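Local coordinates for protein alginate lyase (Paenibacillus sp. FPU-7, PDB 6KFN) that cleaves alginate, probably by beta-elimination, on a right-handed parallel beta-helix scaffold, at residues I96-L109 against V119-S133. Numbering follows the deposited sequence.
Sequences IMLDHANHVQMDGL and VHFRDGSSDNIIRNS
With CG anti to the backbone N (chi1 178°) and further bends at chi2 and chi3, Met97 curls its sulfur over one face of the Arg122 guanidinium, while the bend at chi3 of Arg122 lays the NE/NH2 edge alongside Asp99. These residues lie on successive coils of a right-handed parallel beta-helix: strands 96-99 and 119-122 run nearly parallel, as do 105-107 and 129-131, the register slipping by one residue in the turn between. Arg122 grips the Asp99 carboxylate side-on: NE meets OD1 at 2.8 Å and NH2 meets OD2 at 2.9 Å, both on the syn side, with the two planes only 20° apart. Tyr76 of the preceding coil also bonds Asp99 OD2, which should further fix the carboxylate. On the opposite face of this ladder, Leu98 CD1 reaches Phe121 CD1 at 4.1 Å, and Met106 CE comes in from the second ladder to 3.7 Å from Phe121 CE1, so both strand pairs share one apolar interior. Buried Asn128 joins the turns: its OD1 accepts from Val104 N in the carbonyl plane, on a lone pair, while ND2 donates to Ala101 O (3.0 Å) and also serves Asn168 of the following coil. Beyond it, Arg131 NH2 donates to Gln105 OE1 and NH1 to Asp107 OD2, the latter from above the carboxylate plane, while Gln105 NE2 bonds Asn83. Ser125 OG both donates to Arg122 O (2.7 Å) and accepts from Ala101 N (3.0 Å) in a nearly straight bond of 174°.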
loop_
_atom_site.group_PDB
_atom_site.type_symbol
_atom_site.label_atom_id
_atom_site.label_comp_id
_atom_site.label_asym_id
_atom_site.label_seq_id
_atom_site.Cartn_x
_atom_site.Cartn_y
_atom_site.Cartn_z
ATOM N N ILE A 96 5.273 -6.458 -2.069
ATOM C CA ILE A 96 4.642 -6.697 -3.361
ATOM C C ILE A 96 4.891 -5.475 -4.229
ATOM O O ILE A 96 4.535 -4.359 -3.857
ATOM C CB ILE A 96 3.142 -6.987 -3.248
ATOM C CG1 ILE A 96 2.870 -8.098 -2.279
ATOM C CG2 ILE A 96 2.591 -7.305 -4.640
ATOM C CD1 ILE A 96 1.380 -8.406 -2.079
ATOM N N MET A 97 5.499 -5.691 -5.383
ATOM C CA MET A 97 5.683 -4.667 -6.398
ATOM C C MET A 97 4.788 -5.020 -7.568
ATOM O O MET A 97 4.836 -6.150 -8.060
ATOM C CB MET A 97 7.148 -4.620 -6.857
ATOM C CG MET A 97 7.441 -3.603 -7.966
ATOM S SD MET A 97 7.271 -1.870 -7.497
ATOM C CE MET A 97 8.639 -1.721 -6.402
ATOM N N LEU A 98 3.974 -4.055 -8.020
ATOM C CA LEU A 98 3.156 -4.189 -9.226
ATOM C C LEU A 98 3.688 -3.225 -10.267
ATOM O O LEU A 98 3.803 -2.041 -9.998
ATOM C CB LEU A 98 1.694 -3.871 -8.915
ATOM C CG LEU A 98 1.217 -4.771 -7.727
ATOM C CD1 LEU A 98 1.296 -4.139 -6.358
ATOM C CD2 LEU A 98 -0.246 -5.091 -8.076
ATOM N N ASP A 99 4.047 -3.750 -11.440
ATOM C CA ASP A 99 4.440 -2.947 -12.597
ATOM C C ASP A 99 3.449 -3.235 -13.718
ATOM O O ASP A 99 3.292 -4.389 -14.128
ATOM C CB ASP A 99 5.847 -3.208 -13.095
ATOM C CG ASP A 99 6.923 -2.368 -12.463
ATOM O OD1 ASP A 99 6.630 -1.243 -12.021
ATOM O OD2 ASP A 99 8.116 -2.785 -12.554
ATOM N N HIS A 100 2.803 -2.175 -14.219
ATOM C CA HIS A 100 1.825 -2.292 -15.303
ATOM C C HIS A 100 0.878 -3.465 -15.096
ATOM O O HIS A 100 0.556 -4.196 -16.026
ATOM C CB HIS A 100 2.454 -2.246 -16.696
ATOM C CG HIS A 100 3.514 -3.258 -16.948
ATOM N ND1 HIS A 100 3.255 -4.593 -17.173
ATOM C CD2 HIS A 100 4.857 -3.102 -16.999
ATOM C CE1 HIS A 100 4.405 -5.210 -17.358
ATOM N NE2 HIS A 100 5.387 -4.342 -17.266
ATOM N N ALA A 101 0.398 -3.594 -13.866
ATOM C CA ALA A 101 -0.508 -4.665 -13.456
ATOM C C ALA A 101 -1.844 -4.042 -13.079
ATOM O O ALA A 101 -1.880 -3.037 -12.377
ATOM C CB ALA A 101 0.081 -5.426 -12.274
ATOM N N ASN A 102 -2.927 -4.664 -13.537
ATOM C CA ASN A 102 -4.233 -4.053 -13.446
ATOM C C ASN A 102 -5.260 -5.082 -12.972
ATOM O O ASN A 102 -5.170 -6.269 -13.307
ATOM C CB ASN A 102 -4.698 -3.500 -14.798
ATOM C CG ASN A 102 -3.703 -2.510 -15.357
ATOM O OD1 ASN A 102 -3.744 -1.347 -15.037
ATOM N ND2 ASN A 102 -2.710 -2.998 -16.096
ATOM N N HIS A 103 -6.260 -4.616 -12.229
ATOM C CA HIS A 103 -7.333 -5.479 -11.755
ATOM C C HIS A 103 -6.809 -6.635 -10.901
ATOM O O HIS A 103 -7.372 -7.726 -10.897
ATOM C CB HIS A 103 -8.228 -6.001 -12.886
ATOM C CG HIS A 103 -8.901 -4.905 -13.627
ATOM N ND1 HIS A 103 -9.998 -4.250 -13.134
ATOM C CD2 HIS A 103 -8.639 -4.352 -14.832
ATOM C CE1 HIS A 103 -10.388 -3.340 -13.999
ATOM N NE2 HIS A 103 -9.584 -3.373 -15.036
ATOM N N VAL A 104 -5.757 -6.354 -10.120
ATOM C CA VAL A 104 -5.233 -7.294 -9.135
ATOM C C VAL A 104 -5.972 -7.062 -7.829
ATOM O O VAL A 104 -6.165 -5.925 -7.403
ATOM C CB VAL A 104 -3.721 -7.073 -8.966
ATOM C CG1 VAL A 104 -3.150 -7.924 -7.848
ATOM C CG2 VAL A 104 -2.976 -7.327 -10.276
ATOM N N GLN A 105 -6.403 -8.159 -7.194
ATOM C CA GLN A 105 -7.064 -8.113 -5.896
ATOM C C GLN A 105 -6.191 -8.804 -4.858
ATOM O O GLN A 105 -5.967 -10.011 -4.941
ATOM C CB GLN A 105 -8.417 -8.799 -5.965
ATOM C CG GLN A 105 -9.370 -8.196 -6.944
ATOM C CD GLN A 105 -10.746 -8.779 -6.826
ATOM O OE1 GLN A 105 -11.621 -8.175 -6.266
ATOM N NE2 GLN A 105 -10.920 -10.000 -7.228
ATOM N N MET A 106 -5.709 -8.032 -3.909
ATOM C CA MET A 106 -4.924 -8.517 -2.776
ATOM C C MET A 106 -5.842 -8.518 -1.545
ATOM O O MET A 106 -6.444 -7.487 -1.246
ATOM C CB MET A 106 -3.730 -7.596 -2.554
ATOM C CG MET A 106 -2.678 -7.750 -3.619
ATOM S SD MET A 106 -1.468 -6.433 -3.684
ATOM C CE MET A 106 -2.442 -5.223 -4.611
ATOM N N ASP A 107 -5.958 -9.656 -0.861
ATOM C CA ASP A 107 -6.950 -9.780 0.202
ATOM C C ASP A 107 -6.399 -10.709 1.278
ATOM O O ASP A 107 -5.925 -11.795 0.967
ATOM C CB ASP A 107 -8.244 -10.333 -0.424
ATOM C CG ASP A 107 -9.476 -10.254 0.445
ATOM O OD1 ASP A 107 -9.385 -10.016 1.646
ATOM O OD2 ASP A 107 -10.587 -10.336 -0.166
ATOM N N GLY A 108 -6.458 -10.288 2.543
ATOM C CA GLY A 108 -6.075 -11.173 3.625
ATOM C C GLY A 108 -4.583 -11.357 3.734
ATOM O O GLY A 108 -4.133 -12.416 4.195
ATOM N N LEU A 109 -3.791 -10.362 3.341
ATOM C CA LEU A 109 -2.353 -10.465 3.356
ATOM C C LEU A 109 -1.763 -9.918 4.650
ATOM O O LEU A 109 -2.309 -9.013 5.282
ATOM C CB LEU A 109 -1.749 -9.720 2.167
ATOM C CG LEU A 109 -2.334 -10.080 0.798
ATOM C CD1 LEU A 109 -1.500 -9.445 -0.288
ATOM C CD2 LEU A 109 -2.404 -11.590 0.594
ATOM N N VAL A 119 4.028 -2.312 -0.178
ATOM C CA VAL A 119 3.297 -2.525 -1.428
ATOM C C VAL A 119 3.527 -1.311 -2.301
ATOM O O VAL A 119 3.385 -0.181 -1.824
ATOM C CB VAL A 119 1.797 -2.738 -1.177
ATOM C CG1 VAL A 119 0.997 -2.870 -2.491
ATOM C CG2 VAL A 119 1.587 -3.977 -0.303
ATOM N N HIS A 120 3.822 -1.516 -3.580
ATOM C CA HIS A 120 4.053 -0.408 -4.495
ATOM C C HIS A 120 3.303 -0.657 -5.798
ATOM O O HIS A 120 3.543 -1.650 -6.481
ATOM C CB HIS A 120 5.532 -0.260 -4.753
ATOM C CG HIS A 120 5.951 1.008 -5.446
ATOM N ND1 HIS A 120 7.194 1.514 -5.252
ATOM C CD2 HIS A 120 5.312 1.899 -6.253
ATOM C CE1 HIS A 120 7.348 2.620 -5.964
ATOM N NE2 HIS A 120 6.231 2.849 -6.612
ATOM N N PHE A 121 2.360 0.243 -6.118
ATOM C CA PHE A 121 1.660 0.248 -7.405
ATOM C C PHE A 121 2.456 1.143 -8.362
ATOM O O PHE A 121 2.542 2.348 -8.131
ATOM C CB PHE A 121 0.253 0.813 -7.266
ATOM C CG PHE A 121 -0.624 0.069 -6.288
ATOM C CD1 PHE A 121 -1.298 -1.045 -6.684
ATOM C CD2 PHE A 121 -0.767 0.494 -4.991
ATOM C CE1 PHE A 121 -2.113 -1.739 -5.812
ATOM C CE2 PHE A 121 -1.576 -0.185 -4.106
ATOM C CZ PHE A 121 -2.270 -1.324 -4.528
ATOM N N ARG A 122 3.078 0.560 -9.389
ATOM C CA ARG A 122 4.030 1.309 -10.213
ATOM C C ARG A 122 3.740 1.114 -11.689
ATOM O O ARG A 122 3.102 0.147 -12.131
ATOM C CB ARG A 122 5.465 0.864 -9.842
ATOM C CG ARG A 122 6.566 1.804 -10.305
ATOM C CD ARG A 122 7.936 1.426 -9.783
ATOM N NE ARG A 122 8.399 0.189 -10.405
ATOM C CZ ARG A 122 9.555 -0.388 -10.112
ATOM N NH1 ARG A 122 10.398 0.157 -9.253
ATOM N NH2 ARG A 122 9.885 -1.534 -10.701
ATOM N N ASP A 123 4.284 2.040 -12.485
ATOM C CA ASP A 123 4.317 1.890 -13.938
ATOM C C ASP A 123 2.924 1.620 -14.501
ATOM O O ASP A 123 2.682 0.678 -15.238
ATOM C CB ASP A 123 5.332 0.832 -14.375
ATOM C CG ASP A 123 5.664 0.875 -15.838
ATOM O OD1 ASP A 123 5.521 1.937 -16.460
ATOM O OD2 ASP A 123 6.125 -0.163 -16.363
ATOM N N GLY A 124 1.994 2.519 -14.147
ATOM C CA GLY A 124 0.660 2.463 -14.729
ATOM C C GLY A 124 -0.288 1.469 -14.080
ATOM O O GLY A 124 -1.422 1.350 -14.545
ATOM N N SER A 125 0.124 0.783 -13.030
ATOM C CA SER A 125 -0.727 -0.225 -12.395
ATOM C C SER A 125 -1.982 0.420 -11.849
ATOM O O SER A 125 -1.898 1.269 -10.956
ATOM C CB SER A 125 0.035 -0.877 -11.229
ATOM O OG SER A 125 1.102 -1.680 -11.684
ATOM N N SER A 126 -3.148 0.003 -12.368
ATOM C CA SER A 126 -4.401 0.682 -12.125
ATOM C C SER A 126 -5.522 -0.299 -11.813
ATOM O O SER A 126 -5.488 -1.479 -12.160
ATOM C CB SER A 126 -4.773 1.531 -13.340
ATOM O OG SER A 126 -3.822 2.546 -13.596
ATOM N N ASP A 127 -6.571 0.240 -11.174
ATOM C CA ASP A 127 -7.783 -0.530 -10.931
ATOM C C ASP A 127 -7.512 -1.764 -10.075
ATOM O O ASP A 127 -8.161 -2.797 -10.232
ATOM C CB ASP A 127 -8.524 -0.905 -12.225
ATOM C CG ASP A 127 -8.844 0.329 -13.028
ATOM O OD1 ASP A 127 -9.680 1.142 -12.545
ATOM O OD2 ASP A 127 -8.262 0.521 -14.132
ATOM N N ASN A 128 -6.555 -1.645 -9.152
ATOM C CA ASN A 128 -6.218 -2.721 -8.226
ATOM C C ASN A 128 -6.845 -2.435 -6.867
ATOM O O ASN A 128 -7.263 -1.314 -6.585
ATOM C CB ASN A 128 -4.714 -2.832 -8.086
ATOM C CG ASN A 128 -4.032 -3.009 -9.434
ATOM O OD1 ASN A 128 -4.217 -4.048 -10.074
ATOM N ND2 ASN A 128 -3.239 -2.042 -9.859
ATOM N N ILE A 129 -6.888 -3.462 -6.015
ATOM C CA ILE A 129 -7.347 -3.293 -4.640
ATOM C C ILE A 129 -6.464 -4.107 -3.711
ATOM O O ILE A 129 -6.111 -5.235 -4.023
ATOM C CB ILE A 129 -8.834 -3.643 -4.470
ATOM C CG1 ILE A 129 -9.327 -3.336 -3.044
ATOM C CG2 ILE A 129 -9.150 -5.046 -4.897
ATOM C CD1 ILE A 129 -10.809 -3.216 -2.938
ATOM N N ILE A 130 -6.153 -3.528 -2.570
ATOM C CA ILE A 130 -5.662 -4.262 -1.420
ATOM C C ILE A 130 -6.655 -4.050 -0.292
ATOM O O ILE A 130 -6.982 -2.915 0.064
ATOM C CB ILE A 130 -4.210 -3.919 -1.039
ATOM C CG1 ILE A 130 -3.779 -4.778 0.153
ATOM C CG2 ILE A 130 -3.976 -2.438 -0.798
ATOM C CD1 ILE A 130 -2.289 -4.808 0.402
ATOM N N ARG A 131 -7.147 -5.168 0.264
ATOM C CA ARG A 131 -8.163 -5.119 1.282
ATOM C C ARG A 131 -7.850 -6.115 2.387
ATOM O O ARG A 131 -7.176 -7.130 2.179
ATOM C CB ARG A 131 -9.547 -5.341 0.707
ATOM C CG ARG A 131 -9.792 -6.688 0.132
ATOM C CD ARG A 131 -11.284 -6.963 0.056
ATOM N NE ARG A 131 -11.821 -6.497 -1.192
ATOM C CZ ARG A 131 -11.755 -7.201 -2.306
ATOM N NH1 ARG A 131 -11.159 -8.361 -2.310
ATOM N NH2 ARG A 131 -12.254 -6.716 -3.412
ATOM N N ASN A 132 -8.369 -5.828 3.573
ATOM C CA ASN A 132 -8.390 -6.805 4.667
ATOM C C ASN A 132 -6.987 -7.381 4.909
ATOM O O ASN A 132 -6.798 -8.586 5.003
ATOM C CB ASN A 132 -9.377 -7.938 4.385
ATOM C CG ASN A 132 -10.752 -7.444 4.085
ATOM O OD1 ASN A 132 -11.196 -6.448 4.659
ATOM N ND2 ASN A 132 -11.451 -8.132 3.180
ATOM N N SER A 133 -6.002 -6.486 5.000
ATOM C CA SER A 133 -4.605 -6.865 5.085
ATOM C C SER A 133 -3.924 -6.040 6.172
ATOM O O SER A 133 -4.431 -5.009 6.574
ATOM C CB SER A 133 -3.900 -6.632 3.726
ATOM O OG SER A 133 -4.426 -7.505 2.718
HETATM O O HOH W 1 8.373 -1.765 -15.394
HETATM O O HOH W 2 -0.852 -0.765 -16.578
HETATM O O HOH W 3 -6.599 -0.816 -15.674
HETATM O O HOH W 4 -3.456 0.904 -16.764
#